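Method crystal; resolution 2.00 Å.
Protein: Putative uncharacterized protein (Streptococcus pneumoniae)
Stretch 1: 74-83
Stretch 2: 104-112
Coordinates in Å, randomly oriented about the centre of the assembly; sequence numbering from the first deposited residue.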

# COMPACT_ATOMS: atom_id res chain seq x y z
N ILE A 74 5.16 12.29 -0.26
CA ILE A 74 6.34 13.09 -0.61
C ILE A 74 7.54 12.59 0.21
O ILE A 74 7.45 12.42 1.43
N SER A 75 8.65 12.32 -0.48
CA SER A 75 9.88 11.90 0.18
C SER A 75 10.58 13.14 0.73
O SER A 75 11.02 13.99 -0.04
N GLY A 76 10.68 13.24 2.05
CA GLY A 76 11.26 14.43 2.68
C GLY A 76 12.76 14.54 2.46
O GLY A 76 13.42 13.56 2.12
N LYS A 77 13.29 15.75 2.63
CA LYS A 77 14.74 15.97 2.57
C LYS A 77 15.36 15.46 3.86
O LYS A 77 14.75 15.54 4.93
N ILE A 78 16.57 14.92 3.76
CA ILE A 78 17.32 14.48 4.93
C ILE A 78 18.69 15.15 4.93
O ILE A 78 19.39 15.15 3.91
N ASP A 79 19.06 15.72 6.07
CA ASP A 79 20.36 16.37 6.22
C ASP A 79 21.48 15.37 5.95
O ASP A 79 21.37 14.20 6.32
N LYS A 80 22.53 15.84 5.28
CA LYS A 80 23.72 15.04 4.89
C LYS A 80 23.53 14.28 3.58
O LYS A 80 24.46 13.65 3.08
N TYR A 81 22.32 14.36 3.02
CA TYR A 81 21.98 13.62 1.81
C TYR A 81 21.57 14.52 0.65
O TYR A 81 20.99 15.60 0.85
N LYS A 82 21.86 14.07 -0.57
CA LYS A 82 21.33 14.68 -1.78
C LYS A 82 19.81 14.49 -1.81
O LYS A 82 19.26 13.79 -0.95
N ASP A 83 19.14 15.10 -2.79
CA ASP A 83 17.70 14.90 -2.98
C ASP A 83 17.45 13.44 -3.33
O ASP A 83 18.25 12.84 -4.06
N THR A 104 11.08 1.38 -2.65
CA THR A 104 12.27 1.85 -1.95
C THR A 104 12.73 3.17 -2.55
O THR A 104 13.02 3.27 -3.75
N VAL A 105 12.74 4.20 -1.71
CA VAL A 105 13.27 5.50 -2.07
C VAL A 105 14.72 5.53 -1.59
O VAL A 105 15.01 5.19 -0.44
N ARG A 106 15.63 5.93 -2.48
CA ARG A 106 17.07 5.89 -2.18
C ARG A 106 17.71 7.27 -2.10
O ARG A 106 17.54 8.10 -3.00
N TYR A 107 18.44 7.49 -1.01
CA TYR A 107 19.18 8.73 -0.77
C TYR A 107 20.67 8.46 -0.86
O TYR A 107 21.19 7.49 -0.29
N ASP A 108 21.37 9.33 -1.57
CA ASP A 108 22.82 9.23 -1.67
C ASP A 108 23.42 10.39 -0.89
O ASP A 108 22.94 11.52 -0.98
N ARG A 109 24.45 10.10 -0.09
CA ARG A 109 25.11 11.14 0.70
C ARG A 109 25.68 12.24 -0.19
O ARG A 109 26.02 11.99 -1.35
N LEU A 110 25.78 13.44 0.36
CA LEU A 110 26.34 14.59 -0.35
C LEU A 110 27.73 14.29 -0.92
O LEU A 110 28.49 13.50 -0.34
N SER A 111 28.04 14.91 -2.06
CA SER A 111 29.31 14.69 -2.76
C SER A 111 30.50 15.27 -2.00
O SER A 111 31.55 14.63 -1.93
N THR A 112 30.32 16.48 -1.46
CA THR A 112 31.31 17.16 -0.61
C THR A 112 32.78 16.97 -1.05
O THR A 112 33.44 15.98 -0.72

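The contact turns on one tyrosine that spans the gap where the two backbones lie too far apart to pair. Tyr107, at the end of the strand 104-107, points toward stretch 1 in the m rotamer (chi1 -64°, chi2 76°), and its OH donates a hydrogen bond to the backbone O of Gly76, with OH and O 2.7 Å apart. It is the most heavily covered residue of the contact, and its ring also carries the apolar packing. Ile78, m at chi1 and t at chi2, points toward the strand and lays its CD1 over one face of that ring, 3.5 Å from the centroid of Tyr107 and nearly along the ring normal, a clean CH-pi contact. At the ring edge, Lys82 O sits 3.9 Å from Tyr107 CD2.

Beyond the hydroxyl the packing becomes small and buried. Ser75, chi1 m, points in and brings its CB to 3.6 Å from Tyr107 OH, while its OG lies 3.6 Å from CG1 of Val105, a t rotamer that also points toward stretch 1; Ser75 OG finds its hydrogen bond elsewhere in the structure.

Further along, the backbones come together in a single bridge between Tyr81 and Arg109. Its two hydrogen bonds fall on the flanking residues: Leu110 N donates to Lys80 O at 3.0 Å, and Lys82 N donates to Asp108 O at 2.8 Å. A type II turn from Ile78 to Tyr81, closed by Tyr81 N to Ile78 O at 3.2 Å, leads into this bridge. The CA-to-CB bond of Tyr81 points away overall, yet its m rotamer lays the ring along the partner chain: CD2 is 3.5 Å from Tyr107 CB and 3.4 Å from Asp108 C, the latter at the ring edge. Arg109 also points away, with chi1 p.

Lys82 leaves sideways, m at chi1 and then t throughout, and this extended chain follows the second stretch. Its CG lies 4.1 Å from CD2 of Leu110 (m, t), its CE 3.3 Å from Arg109 O, and its NZ makes a weak hydrogen bond to Ser111 OG at 3.4 Å. The charge of Asp108, chi1 t, is near but beyond a salt bridge, with Lys82 NZ and Asp108 OD2 4.1 Å apart. Water 1 joins them, accepting from Lys82 NZ and donating to Asp108 OD2, each 2.9 Å from the water O. Water 2 serves the backbone: its O accepts from Asp108 N at 2.9 Å and donates to Asp83 O at 2.8 Å, linking the chains just past the bridge.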

# COMPACT_ATOMS: atom_id res chain seq x y z
CB ILE A 74 6.08 14.61 -0.35
CG1 ILE A 74 4.91 15.10 -1.22
CG2 ILE A 74 7.34 15.44 -0.63
CD1 ILE A 74 4.25 16.37 -0.69
CB SER A 75 10.81 11.17 -0.80
OG SER A 75 10.13 10.15 -1.52
CB LYS A 77 15.08 17.46 2.39
CG LYS A 77 14.35 18.19 1.27
CD LYS A 77 14.87 17.81 -0.10
CE LYS A 77 14.35 18.77 -1.16
NZ LYS A 77 12.85 18.86 -1.17
CB ILE A 78 17.49 12.94 4.95
CG1 ILE A 78 16.14 12.25 4.78
CG2 ILE A 78 18.17 12.49 6.25
CD1 ILE A 78 16.24 10.76 4.58
CB ASP A 79 20.51 16.99 7.61
CG ASP A 79 21.41 18.21 7.62
OD1 ASP A 79 22.65 18.05 7.60
OD2 ASP A 79 20.87 19.34 7.64
CB LYS A 80 24.19 14.09 6.02
CG LYS A 80 24.37 14.75 7.40
CD LYS A 80 25.69 15.48 7.55
CE LYS A 80 25.80 16.11 8.93
NZ LYS A 80 26.92 17.09 8.99
CB TYR A 81 20.85 12.62 2.10
CG TYR A 81 21.30 11.37 2.81
CD1 TYR A 81 21.20 11.25 4.20
CD2 TYR A 81 21.82 10.30 2.10
CE1 TYR A 81 21.62 10.09 4.86
CE2 TYR A 81 22.23 9.14 2.74
CZ TYR A 81 22.14 9.05 4.11
OH TYR A 81 22.55 7.89 4.73
CB LYS A 82 21.94 14.03 -3.02
CG LYS A 82 23.48 14.09 -3.12
CD LYS A 82 23.93 13.22 -4.28
CE LYS A 82 25.44 13.16 -4.42
NZ LYS A 82 25.80 12.52 -5.72
CB ASP A 83 17.17 15.78 -4.11
CG ASP A 83 17.14 17.26 -3.76
OD1 ASP A 83 17.27 17.62 -2.56
OD2 ASP A 83 16.98 18.07 -4.70
CB THR A 104 13.40 0.80 -1.98
OG1 THR A 104 12.97 -0.39 -1.31
CG2 THR A 104 14.66 1.33 -1.30
CB VAL A 105 12.45 6.63 -1.40
CG1 VAL A 105 13.03 8.01 -1.71
CG2 VAL A 105 10.97 6.56 -1.84
CB ARG A 106 17.81 5.01 -3.20
CG ARG A 106 17.56 3.53 -3.00
CD ARG A 106 18.16 2.68 -4.10
NE ARG A 106 17.93 1.26 -3.83
CZ ARG A 106 16.87 0.57 -4.26
NH1 ARG A 106 15.93 1.16 -4.99
NH2 ARG A 106 16.75 -0.72 -3.96
CB TYR A 107 18.87 9.31 0.61
CG TYR A 107 17.44 9.74 0.85
CD1 TYR A 107 16.43 8.80 1.08
CD2 TYR A 107 17.10 11.10 0.90
CE1 TYR A 107 15.11 9.20 1.31
CE2 TYR A 107 15.79 11.50 1.14
CZ TYR A 107 14.80 10.54 1.35
OH TYR A 107 13.50 10.94 1.59
CB ASP A 108 23.25 9.26 -3.13
CG ASP A 108 24.57 8.55 -3.38
OD1 ASP A 108 25.10 7.88 -2.46
OD2 ASP A 108 25.09 8.67 -4.51
CB ARG A 109 26.20 10.53 1.60
CG ARG A 109 27.32 9.80 0.87
CD ARG A 109 28.39 9.32 1.85
NE ARG A 109 29.68 9.16 1.17
CZ ARG A 109 30.83 8.88 1.78
NH1 ARG A 109 30.88 8.71 3.09
NH2 ARG A 109 31.94 8.76 1.06
CB LEU A 110 26.39 15.82 0.55
CG LEU A 110 25.06 16.48 0.93
CD1 LEU A 110 25.28 17.59 1.95
CD2 LEU A 110 24.33 17.02 -0.31
CB SER A 111 29.25 15.26 -4.18
OG SER A 111 28.48 14.43 -5.03
CB THR A 112 31.12 16.79 0.90
OG1 THR A 112 29.76 17.05 1.28
CG2 THR A 112 32.05 17.62 1.80
O HOH W 1 23.95 10.46 -6.50
O HOH W 2 20.16 10.87 -3.65